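Local coordinates for protein of unknown function VPA0982 (Vibrio parahaemolyticus, PDB 2QIP) that is of unknown function but has a NYN domain of the PIN clan and may cleave RNA, at residues E10-V21 and D108-D118; Y22-R30 and Y139-Q147. All coordinates share one frame; numbering follows the deposited sequence.

Contact 1: residues E10-V21 and D108-D118; sequences EKIAILVDVQNV and DVDRVILVSGD. With EDO (1,2-ethanediol), chain C.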
loop_
_atom_site.group_PDB
_atom_site.type_symbol
_atom_site.label_atom_id
_atom_site.label_comp_id
_atom_site.label_asym_id
_atom_site.label_seq_id
_atom_site.Cartn_x
_atom_site.Cartn_y
_atom_site.Cartn_z
ATOM N N GLU A 10 13.050 -3.239 -24.465
ATOM C CA GLU A 10 12.138 -3.513 -23.346
ATOM C C GLU A 10 11.869 -2.208 -22.603
ATOM O O GLU A 10 12.804 -1.494 -22.224
ATOM C CB GLU A 10 12.732 -4.543 -22.381
ATOM C CG GLU A 10 11.746 -4.984 -21.311
ATOM C CD GLU A 10 12.341 -5.901 -20.248
ATOM O OE1 GLU A 10 13.503 -5.704 -19.862
ATOM O OE2 GLU A 10 11.629 -6.819 -19.783
ATOM N N LYS A 11 10.592 -1.898 -22.403
ATOM C CA LYS A 11 10.194 -0.705 -21.659
ATOM C C LYS A 11 10.139 -1.048 -20.174
ATOM O O LYS A 11 9.510 -2.036 -19.793
ATOM C CB LYS A 11 8.811 -0.245 -22.127
ATOM C CG LYS A 11 8.830 0.498 -23.475
ATOM C CD LYS A 11 7.393 0.877 -23.909
ATOM C CE LYS A 11 7.423 1.774 -25.134
ATOM N NZ LYS A 11 6.045 2.151 -25.585
ATOM N N ILE A 12 10.774 -0.227 -19.337
ATOM C CA ILE A 12 10.815 -0.483 -17.902
ATOM C C ILE A 12 10.344 0.719 -17.092
ATOM O O ILE A 12 10.459 1.878 -17.511
ATOM C CB ILE A 12 12.221 -0.907 -17.414
ATOM C CG1 ILE A 12 13.237 0.234 -17.538
ATOM C CG2 ILE A 12 12.666 -2.167 -18.155
ATOM C CD1 ILE A 12 14.603 -0.094 -16.919
ATOM N N ALA A 13 9.791 0.407 -15.922
ATOM C CA ALA A 13 9.561 1.405 -14.877
ATOM C C ALA A 13 10.356 0.974 -13.670
ATOM O O ALA A 13 10.327 -0.205 -13.327
ATOM C CB ALA A 13 8.096 1.460 -14.504
ATOM N N ILE A 14 11.018 1.927 -13.017
ATOM C CA ILE A 14 11.783 1.613 -11.810
ATOM C C ILE A 14 11.125 2.335 -10.636
ATOM O O ILE A 14 10.798 3.516 -10.751
ATOM C CB ILE A 14 13.257 2.072 -11.938
ATOM C CG1 ILE A 14 13.949 1.399 -13.127
ATOM C CG2 ILE A 14 14.010 1.762 -10.625
ATOM C CD1 ILE A 14 15.290 1.996 -13.472
ATOM N N LEU A 15 10.935 1.614 -9.526
ATOM C CA LEU A 15 10.443 2.211 -8.277
ATOM C C LEU A 15 11.389 1.779 -7.168
ATOM O O LEU A 15 11.538 0.574 -6.922
ATOM C CB LEU A 15 9.029 1.748 -7.932
ATOM C CG LEU A 15 7.914 2.203 -8.887
ATOM C CD1 LEU A 15 7.741 1.233 -10.071
ATOM C CD2 LEU A 15 6.613 2.341 -8.100
ATOM N N VAL A 16 12.039 2.756 -6.533
ATOM C CA VAL A 16 12.962 2.474 -5.426
ATOM C C VAL A 16 12.385 2.870 -4.076
ATOM O O VAL A 16 12.020 4.020 -3.865
ATOM C CB VAL A 16 14.322 3.188 -5.614
ATOM C CG1 VAL A 16 15.286 2.740 -4.516
ATOM C CG2 VAL A 16 14.914 2.877 -6.990
ATOM N N ASP A 17 12.332 1.896 -3.174
ATOM C CA ASP A 17 11.905 2.128 -1.798
ATOM C C ASP A 17 13.196 2.558 -1.069
ATOM O O ASP A 17 13.922 1.708 -0.515
ATOM C CB ASP A 17 11.354 0.791 -1.292
ATOM C CG ASP A 17 10.755 0.837 0.097
ATOM O OD1 ASP A 17 10.791 1.865 0.797
ATOM O OD2 ASP A 17 10.230 -0.233 0.490
ATOM N N VAL A 18 13.509 3.864 -1.109
ATOM C CA VAL A 18 14.804 4.355 -0.626
ATOM C C VAL A 18 15.026 4.006 0.841
ATOM O O VAL A 18 16.130 3.617 1.205
ATOM C CB VAL A 18 14.933 5.892 -0.862
ATOM C CG1 VAL A 18 16.152 6.482 -0.144
ATOM C CG2 VAL A 18 14.975 6.207 -2.371
ATOM N N GLN A 19 13.983 4.099 1.662
ATOM C CA GLN A 19 14.147 3.778 3.097
ATOM C C GLN A 19 14.506 2.295 3.298
ATOM O O GLN A 19 15.383 1.962 4.103
ATOM C CB GLN A 19 12.879 4.123 3.889
ATOM C CG GLN A 19 12.615 5.620 4.022
ATOM C CD GLN A 19 13.647 6.339 4.902
ATOM O OE1 GLN A 19 14.620 6.906 4.397
ATOM N NE2 GLN A 19 13.431 6.316 6.223
ATOM N N ASN A 20 13.830 1.409 2.572
ATOM C CA ASN A 20 14.130 -0.021 2.684
ATOM C C ASN A 20 15.564 -0.342 2.245
ATOM O O ASN A 20 16.289 -1.066 2.945
ATOM C CB ASN A 20 13.117 -0.869 1.919
ATOM C CG ASN A 20 13.440 -2.349 1.968
ATOM O OD1 ASN A 20 14.200 -2.857 1.145
ATOM N ND2 ASN A 20 12.847 -3.058 2.921
ATOM N N VAL A 21 15.983 0.233 1.117
ATOM C CA VAL A 21 17.348 0.059 0.630
ATOM C C VAL A 21 18.351 0.554 1.667
ATOM O O VAL A 21 19.314 -0.139 1.965
ATOM C CB VAL A 21 17.532 0.781 -0.716
ATOM C CG1 VAL A 21 18.986 0.770 -1.143
ATOM C CG2 VAL A 21 16.675 0.097 -1.771
ATOM N N ASP A 108 1.945 0.694 -19.123
ATOM C CA ASP A 108 2.814 1.436 -20.027
ATOM C C ASP A 108 4.191 0.817 -20.200
ATOM O O ASP A 108 4.988 1.314 -20.987
ATOM C CB ASP A 108 2.989 2.877 -19.546
ATOM C CG ASP A 108 1.688 3.626 -19.515
ATOM O OD1 ASP A 108 0.977 3.579 -20.533
ATOM O OD2 ASP A 108 1.365 4.234 -18.471
ATOM N N VAL A 109 4.473 -0.265 -19.469
ATOM C CA VAL A 109 5.819 -0.864 -19.507
ATOM C C VAL A 109 5.752 -2.372 -19.695
ATOM O O VAL A 109 4.711 -2.998 -19.425
ATOM C CB VAL A 109 6.666 -0.519 -18.247
ATOM C CG1 VAL A 109 6.900 0.979 -18.186
ATOM C CG2 VAL A 109 5.999 -1.000 -16.958
ATOM N N ASP A 110 6.861 -2.942 -20.166
ATOM C CA ASP A 110 6.975 -4.392 -20.250
ATOM C C ASP A 110 7.381 -5.020 -18.930
ATOM O O ASP A 110 7.089 -6.179 -18.675
ATOM C CB ASP A 110 8.005 -4.793 -21.308
ATOM C CG ASP A 110 7.653 -4.269 -22.692
ATOM O OD1 ASP A 110 6.518 -4.527 -23.138
ATOM O OD2 ASP A 110 8.472 -3.557 -23.308
ATOM N N ARG A 111 8.084 -4.259 -18.106
ATOM C CA ARG A 111 8.625 -4.792 -16.866
ATOM C C ARG A 111 8.686 -3.673 -15.834
ATOM O O ARG A 111 9.100 -2.544 -16.139
ATOM C CB ARG A 111 10.040 -5.332 -17.113
ATOM C CG ARG A 111 10.699 -5.946 -15.861
ATOM C CD ARG A 111 12.098 -6.414 -16.142
ATOM N NE ARG A 111 12.079 -7.505 -17.105
ATOM C CZ ARG A 111 11.999 -8.806 -16.808
ATOM N NH1 ARG A 111 11.951 -9.237 -15.548
ATOM N NH2 ARG A 111 11.955 -9.701 -17.809
ATOM N N VAL A 112 8.225 -4.003 -14.629
ATOM C CA VAL A 112 8.362 -3.123 -13.457
ATOM C C VAL A 112 9.549 -3.635 -12.650
ATOM O O VAL A 112 9.626 -4.850 -12.333
ATOM C CB VAL A 112 7.066 -3.140 -12.593
ATOM C CG1 VAL A 112 7.257 -2.319 -11.310
ATOM C CG2 VAL A 112 5.877 -2.617 -13.399
ATOM N N ILE A 113 10.468 -2.723 -12.319
ATOM C CA ILE A 113 11.598 -3.069 -11.454
ATOM C C ILE A 113 11.376 -2.418 -10.094
ATOM O O ILE A 113 11.320 -1.192 -9.998
ATOM C CB ILE A 113 12.932 -2.620 -12.072
ATOM C CG1 ILE A 113 13.128 -3.265 -13.465
ATOM C CG2 ILE A 113 14.098 -2.907 -11.118
ATOM C CD1 ILE A 113 14.390 -2.821 -14.194
ATOM N N LEU A 114 11.185 -3.254 -9.072
ATOM C CA LEU A 114 10.902 -2.810 -7.706
ATOM C C LEU A 114 12.136 -3.056 -6.863
ATOM O O LEU A 114 12.611 -4.186 -6.785
ATOM C CB LEU A 114 9.721 -3.595 -7.125
ATOM C CG LEU A 114 9.383 -3.313 -5.667
ATOM C CD1 LEU A 114 8.931 -1.877 -5.430
ATOM C CD2 LEU A 114 8.313 -4.312 -5.233
ATOM N N VAL A 115 12.672 -1.983 -6.282
ATOM C CA VAL A 115 13.861 -2.100 -5.441
ATOM C C VAL A 115 13.395 -1.990 -3.992
ATOM O O VAL A 115 13.205 -0.895 -3.465
ATOM C CB VAL A 115 14.922 -1.028 -5.802
ATOM C CG1 VAL A 115 16.227 -1.301 -5.064
ATOM C CG2 VAL A 115 15.198 -1.050 -7.298
ATOM N N SER A 116 13.142 -3.153 -3.400
ATOM C CA SER A 116 12.671 -3.263 -2.024
ATOM C C SER A 116 12.705 -4.724 -1.648
ATOM O O SER A 116 12.449 -5.587 -2.508
ATOM C CB SER A 116 11.220 -2.785 -1.896
ATOM O OG SER A 116 10.779 -2.888 -0.542
ATOM N N GLY A 117 12.978 -4.997 -0.372
ATOM C CA GLY A 117 12.870 -6.358 0.136
ATOM C C GLY A 117 11.611 -6.623 0.946
ATOM O O GLY A 117 11.448 -7.719 1.487
ATOM N N ASP A 118 10.707 -5.648 1.000
ATOM C CA ASP A 118 9.498 -5.735 1.826
ATOM C C ASP A 118 8.480 -6.724 1.238
ATOM O O ASP A 118 7.916 -6.499 0.156
ATOM C CB ASP A 118 8.913 -4.318 1.941
ATOM C CG ASP A 118 7.678 -4.218 2.837
ATOM O OD1 ASP A 118 7.049 -5.242 3.177
ATOM O OD2 ASP A 118 7.322 -3.045 3.177
HETATM C C1 EDO C . 4.228 -1.986 -22.918
HETATM O O1 EDO C . 4.003 -3.315 -22.438
HETATM C C2 EDO C . 3.729 -1.896 -24.357
HETATM O O2 EDO C . 3.682 -0.508 -24.678
HETATM O O HOH W 1 13.613 -9.064 -20.474
HETATM O O HOH W 2 4.696 3.205 -22.890
HETATM O O HOH W 3 8.820 -0.739 2.778
#
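Lys-11 O is gripped by two successive backbone amides of segment 108-118. Arg-111 N reaches Lys-11 O at 3.1 Å almost in line with the carbonyl, while Asp-110 N, 2.8 Å from Lys-11 O, sits above the carbonyl plane. The carboxylate of Asp-110 closes this small ring by taking Lys-11 N on the anti side of Asp-110 OD2, 2.8 Å away and nearly straight (174°); its other oxygen holds an ethanediol molecule, probably from the crystallisation liquor. Next to it, Glu-10 runs fully extended and brings the syn side of OE2 to Arg-111 NE at 2.8 Å, a salt bridge. The bond lies close to the guanidinium plane, but the carboxylate is turned 69° from it. Of the guanidinium nitrogens NE makes the direct bond to Glu-10; a water links OE2, weakly, to NH2. Lys-46 bonds Glu-10 OE1 and Thr-137 bonds Arg-111 NH1.

Beyond this point 10-17 and 111-115 continue as the two central strands of the parallel sheet of a PIN-like alpha/beta domain, joined by an unbroken ladder from Ala-13 to Asp-17. Ile-12, Ile-14, Val-16, Ile-113 and Val-115 populate one face, where Val-16 and Val-115 lie side by side; Ala-13, Leu-15, Val-112 and Leu-114 lie on the opposite face, and there Ala-13 and Leu-15 pack on helix 95-105.

Where the strands end, Asp-17 occupies the N-cap position of helix 18-29. Its CG lies anti to the backbone N (chi1 -176°), which carries Asp-17 OD2 to within 2.9 Å of the donating Ser-116 OG. Ser-116 OG in turn accepts from Asp-118 N in an ST turn. Asn-20 reaches back from the first helical turn, and Gly-117 N approaches Asn-20 OD1 at 2.9 Å from well above the amide plane.

Contact 2: residues Y22-R30 and Y139-Q147; sequences YYTCREAYR and YGVPRLTSQ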
loop_
_atom_site.group_PDB
_atom_site.type_symbol
_atom_site.label_atom_id
_atom_site.label_comp_id
_atom_site.label_asym_id
_atom_site.label_seq_id
_atom_site.Cartn_x
_atom_site.Cartn_y
_atom_site.Cartn_z
ATOM N N TYR A 22 18.084 1.726 2.232
ATOM C CA TYR A 22 19.008 2.316 3.185
ATOM C C TYR A 22 19.169 1.405 4.397
ATOM O O TYR A 22 20.284 1.016 4.748
ATOM C CB TYR A 22 18.549 3.720 3.621
ATOM C CG TYR A 22 19.460 4.267 4.698
ATOM C CD1 TYR A 22 20.724 4.773 4.378
ATOM C CD2 TYR A 22 19.073 4.228 6.037
ATOM C CE1 TYR A 22 21.587 5.256 5.390
ATOM C CE2 TYR A 22 19.924 4.696 7.052
ATOM C CZ TYR A 22 21.167 5.204 6.710
ATOM O OH TYR A 22 22.025 5.683 7.692
ATOM N N TYR A 23 18.055 1.069 5.030
ATOM C CA TYR A 23 18.126 0.306 6.274
ATOM C C TYR A 23 18.629 -1.113 6.072
ATOM O O TYR A 23 19.407 -1.621 6.890
ATOM C CB TYR A 23 16.793 0.348 7.020
ATOM C CG TYR A 23 16.514 1.728 7.580
ATOM C CD1 TYR A 23 17.345 2.285 8.562
ATOM C CD2 TYR A 23 15.451 2.488 7.106
ATOM C CE1 TYR A 23 17.107 3.568 9.069
ATOM C CE2 TYR A 23 15.199 3.770 7.604
ATOM C CZ TYR A 23 16.034 4.300 8.585
ATOM O OH TYR A 23 15.785 5.560 9.078
ATOM N N THR A 24 18.209 -1.765 4.988
ATOM C CA THR A 24 18.689 -3.125 4.754
ATOM C C THR A 24 20.169 -3.154 4.393
ATOM O O THR A 24 20.879 -4.065 4.824
ATOM C CB THR A 24 17.848 -3.894 3.681
ATOM O OG1 THR A 24 17.868 -3.160 2.442
ATOM C CG2 THR A 24 16.423 -4.086 4.166
ATOM N N CYS A 25 20.648 -2.176 3.622
ATOM C CA CYS A 25 22.080 -2.126 3.325
ATOM C C CYS A 25 22.898 -1.799 4.577
ATOM O O CYS A 25 23.972 -2.360 4.764
ATOM C CB CYS A 25 22.394 -1.141 2.200
ATOM S SG CYS A 25 21.949 -1.758 0.555
ATOM N N ARG A 26 22.383 -0.913 5.427
ATOM C CA ARG A 26 23.060 -0.616 6.707
ATOM C C ARG A 26 23.120 -1.855 7.609
ATOM O O ARG A 26 24.169 -2.152 8.206
ATOM C CB ARG A 26 22.389 0.551 7.436
ATOM C CG ARG A 26 22.489 1.944 6.784
ATOM C CD ARG A 26 23.856 2.302 6.195
ATOM N NE ARG A 26 24.913 2.361 7.197
ATOM C CZ ARG A 26 26.187 2.647 6.938
ATOM N NH1 ARG A 26 27.068 2.662 7.933
ATOM N NH2 ARG A 26 26.584 2.918 5.695
ATOM N N GLU A 27 22.008 -2.570 7.724
ATOM C CA GLU A 27 21.943 -3.730 8.620
ATOM C C GLU A 27 22.795 -4.897 8.127
ATOM O O GLU A 27 23.528 -5.524 8.916
ATOM C CB GLU A 27 20.492 -4.180 8.839
ATOM C CG GLU A 27 20.339 -5.418 9.727
ATOM C CD GLU A 27 18.887 -5.799 9.988
ATOM O OE1 GLU A 27 17.984 -4.973 9.725
ATOM O OE2 GLU A 27 18.651 -6.930 10.472
ATOM N N ALA A 28 22.715 -5.198 6.836
ATOM C CA ALA A 28 23.443 -6.349 6.297
ATOM C C ALA A 28 24.923 -6.099 6.047
ATOM O O ALA A 28 25.736 -7.006 6.205
ATOM C CB ALA A 28 22.789 -6.810 5.014
ATOM N N TYR A 29 25.257 -4.883 5.617
ATOM C CA TYR A 29 26.575 -4.590 5.077
ATOM C C TYR A 29 27.278 -3.381 5.709
ATOM O O TYR A 29 28.431 -3.112 5.374
ATOM C CB TYR A 29 26.470 -4.348 3.570
ATOM C CG TYR A 29 25.731 -5.402 2.791
ATOM C CD1 TYR A 29 26.118 -6.747 2.823
ATOM C CD2 TYR A 29 24.652 -5.044 1.962
ATOM C CE1 TYR A 29 25.438 -7.716 2.068
ATOM C CE2 TYR A 29 23.973 -5.992 1.222
ATOM C CZ TYR A 29 24.365 -7.321 1.267
ATOM O OH TYR A 29 23.688 -8.260 0.520
ATOM N N ARG A 30 26.580 -2.643 6.568
ATOM C CA ARG A 30 27.033 -1.305 7.029
ATOM C C ARG A 30 27.658 -0.470 5.892
ATOM O O ARG A 30 28.715 0.160 6.041
ATOM C CB ARG A 30 27.932 -1.400 8.282
ATOM C CG ARG A 30 27.140 -1.831 9.527
ATOM C CD ARG A 30 26.866 -0.709 10.553
ATOM N NE ARG A 30 26.115 0.455 10.069
ATOM C CZ ARG A 30 25.394 1.267 10.849
ATOM N NH1 ARG A 30 25.303 1.048 12.158
ATOM N NH2 ARG A 30 24.741 2.295 10.325
ATOM N N TYR A 139 14.818 -6.152 -6.847
ATOM C CA TYR A 139 16.177 -6.052 -6.305
ATOM C C TYR A 139 16.022 -5.925 -4.799
ATOM O O TYR A 139 15.265 -5.058 -4.334
ATOM C CB TYR A 139 16.893 -4.793 -6.811
ATOM C CG TYR A 139 17.427 -4.863 -8.216
ATOM C CD1 TYR A 139 18.811 -4.805 -8.458
ATOM C CD2 TYR A 139 16.565 -4.939 -9.319
ATOM C CE1 TYR A 139 19.324 -4.832 -9.747
ATOM C CE2 TYR A 139 17.070 -4.980 -10.606
ATOM C CZ TYR A 139 18.454 -4.941 -10.821
ATOM O OH TYR A 139 18.948 -4.986 -12.107
ATOM N N GLY A 140 16.742 -6.761 -4.049
ATOM C CA GLY A 140 16.650 -6.715 -2.595
ATOM C C GLY A 140 17.888 -7.305 -1.954
ATOM O O GLY A 140 18.571 -8.115 -2.573
ATOM N N VAL A 141 18.173 -6.895 -0.713
ATOM C CA VAL A 141 19.267 -7.488 0.067
ATOM C C VAL A 141 18.801 -8.906 0.451
ATOM O O VAL A 141 17.824 -9.037 1.178
ATOM C CB VAL A 141 19.533 -6.652 1.320
ATOM C CG1 VAL A 141 20.514 -7.370 2.237
ATOM C CG2 VAL A 141 20.074 -5.292 0.914
ATOM N N PRO A 142 19.463 -9.960 -0.080
ATOM C CA PRO A 142 18.886 -11.311 0.102
ATOM C C PRO A 142 18.573 -11.702 1.542
ATOM O O PRO A 142 17.483 -12.232 1.798
ATOM C CB PRO A 142 19.933 -12.234 -0.515
ATOM C CG PRO A 142 20.594 -11.391 -1.534
ATOM C CD PRO A 142 20.687 -10.005 -0.903
ATOM N N ARG A 143 19.477 -11.407 2.475
ATOM C CA ARG A 143 19.282 -11.871 3.854
ATOM C C ARG A 143 18.154 -11.109 4.580
ATOM O O ARG A 143 17.751 -11.470 5.683
ATOM C CB ARG A 143 20.620 -11.889 4.631
ATOM C CG ARG A 143 21.177 -10.523 4.987
ATOM C CD ARG A 143 22.593 -10.586 5.618
ATOM N NE ARG A 143 23.679 -10.543 4.629
ATOM C CZ ARG A 143 24.390 -11.601 4.232
ATOM N NH1 ARG A 143 25.366 -11.458 3.338
ATOM N NH2 ARG A 143 24.133 -12.808 4.729
ATOM N N LEU A 144 17.604 -10.082 3.930
ATOM C CA LEU A 144 16.549 -9.261 4.528
ATOM C C LEU A 144 15.332 -9.118 3.627
ATOM O O LEU A 144 14.425 -8.348 3.941
ATOM C CB LEU A 144 17.100 -7.884 4.928
ATOM C CG LEU A 144 18.162 -7.942 6.050
ATOM C CD1 LEU A 144 18.862 -6.599 6.224
ATOM C CD2 LEU A 144 17.548 -8.411 7.373
ATOM N N THR A 145 15.321 -9.879 2.536
ATOM C CA THR A 145 14.211 -9.866 1.578
ATOM C C THR A 145 13.298 -11.058 1.794
ATOM O O THR A 145 13.755 -12.198 1.962
ATOM C CB THR A 145 14.727 -9.883 0.131
ATOM O OG1 THR A 145 15.450 -8.672 -0.108
ATOM C CG2 THR A 145 13.592 -9.958 -0.889
ATOM N N SER A 146 11.996 -10.793 1.785
ATOM C CA SER A 146 11.014 -11.853 1.942
ATOM C C SER A 146 11.138 -12.914 0.874
ATOM O O SER A 146 11.143 -12.570 -0.311
ATOM C CB SER A 146 9.639 -11.228 1.817
ATOM O OG SER A 146 8.639 -12.216 1.768
ATOM N N GLN A 147 11.150 -14.193 1.259
ATOM C CA GLN A 147 11.206 -15.273 0.270
ATOM C C GLN A 147 9.951 -15.287 -0.612
ATOM O O GLN A 147 10.004 -15.672 -1.793
ATOM C CB GLN A 147 11.426 -16.663 0.919
ATOM C CG GLN A 147 11.761 -17.738 -0.096
ATOM C CD GLN A 147 13.068 -17.463 -0.838
ATOM O OE1 GLN A 147 14.067 -17.065 -0.230
ATOM N NE2 GLN A 147 13.064 -17.670 -2.151
HETATM O O HOH W 4 16.611 -4.690 0.420
HETATM O O HOH W 5 22.293 -10.414 2.098
#
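Val-141 and Thr-24 meet with their side chains sliding past each other in opposite directions, and the valine can be followed outward from its CB as an example of a small branched residue packing against one side of a helix. Val-141 CB itself lies 4.0 Å from both Thr-24 CB and Thr-24 OG1. From there the two methyls part. Val-141 CG2 goes to the threonine, 3.4 Å from Thr-24 OG1, and also touches Cys-25 SG. Val-141 CG1, anti to the backbone N (chi1 171°), points the other way along the helix, where it packs at 3.6 Å against Ala-28 CB and reaches the phenol end of Tyr-29 obliquely to its ring.

Leu-144 enters on the other flank of the threonine. Leu-144 CD1 lies 3.5 Å from Thr-24 O and also contacts Ala-28 CB. Arg-143 spreads its aliphatic part over the same alanine, with Arg-143 CD 3.8 Å from Ala-28 CB; the guanidinium then presents an edge to Tyr-29 CE1, its plane 83° from that of the ring.

The direct contacts are van der Waals packing, and waters supply polar links. One molecule donates to Thr-24 OG1 and accepts from Val-141 N; a second donates to Tyr-29 OH and accepts from Arg-143 N. Thr-24 OG1 also bonds to Asn-20 O, and Tyr-29 OH to Ile-159 O. Within the turn, Leu-144 N and Thr-145 OG1 reach Val-141 O from opposite faces of its plane, with Thr-145 OG1 2.7 Å from Val-141 O.

Leu-144 packs on Arg-86 of the second subunit as well. The arrangement is that of an alpha/beta sheet domain in which the turn leaving the C-terminal end of strand 135-140 seats itself against the helix that follows the first strand.

In the fold
Contacts 1 and 2 have centres about 16 Å apart, one near the middle of the chain and the other toward its periphery. Their segments alternate in sequence, in the order 10-21, 22-30, 108-118, 139-147, and all belong to the NYN domain. Helix 18-29 starts in contact 1 and continues through contact 2, while strands 111-115 and 135-140 are neighbours in the parallel sheet. The contacts also touch: Tyr-139 N lies 3.0 Å from Leu-114 O, and Ser-146 N 3.1 Å from Gly-117 O, both probable hydrogen bonds. Thus one helix ties the sheet's centre to its C-terminal loops, and segment 139-147 also bonds Gln-84 and Arg-86 of the second subunit.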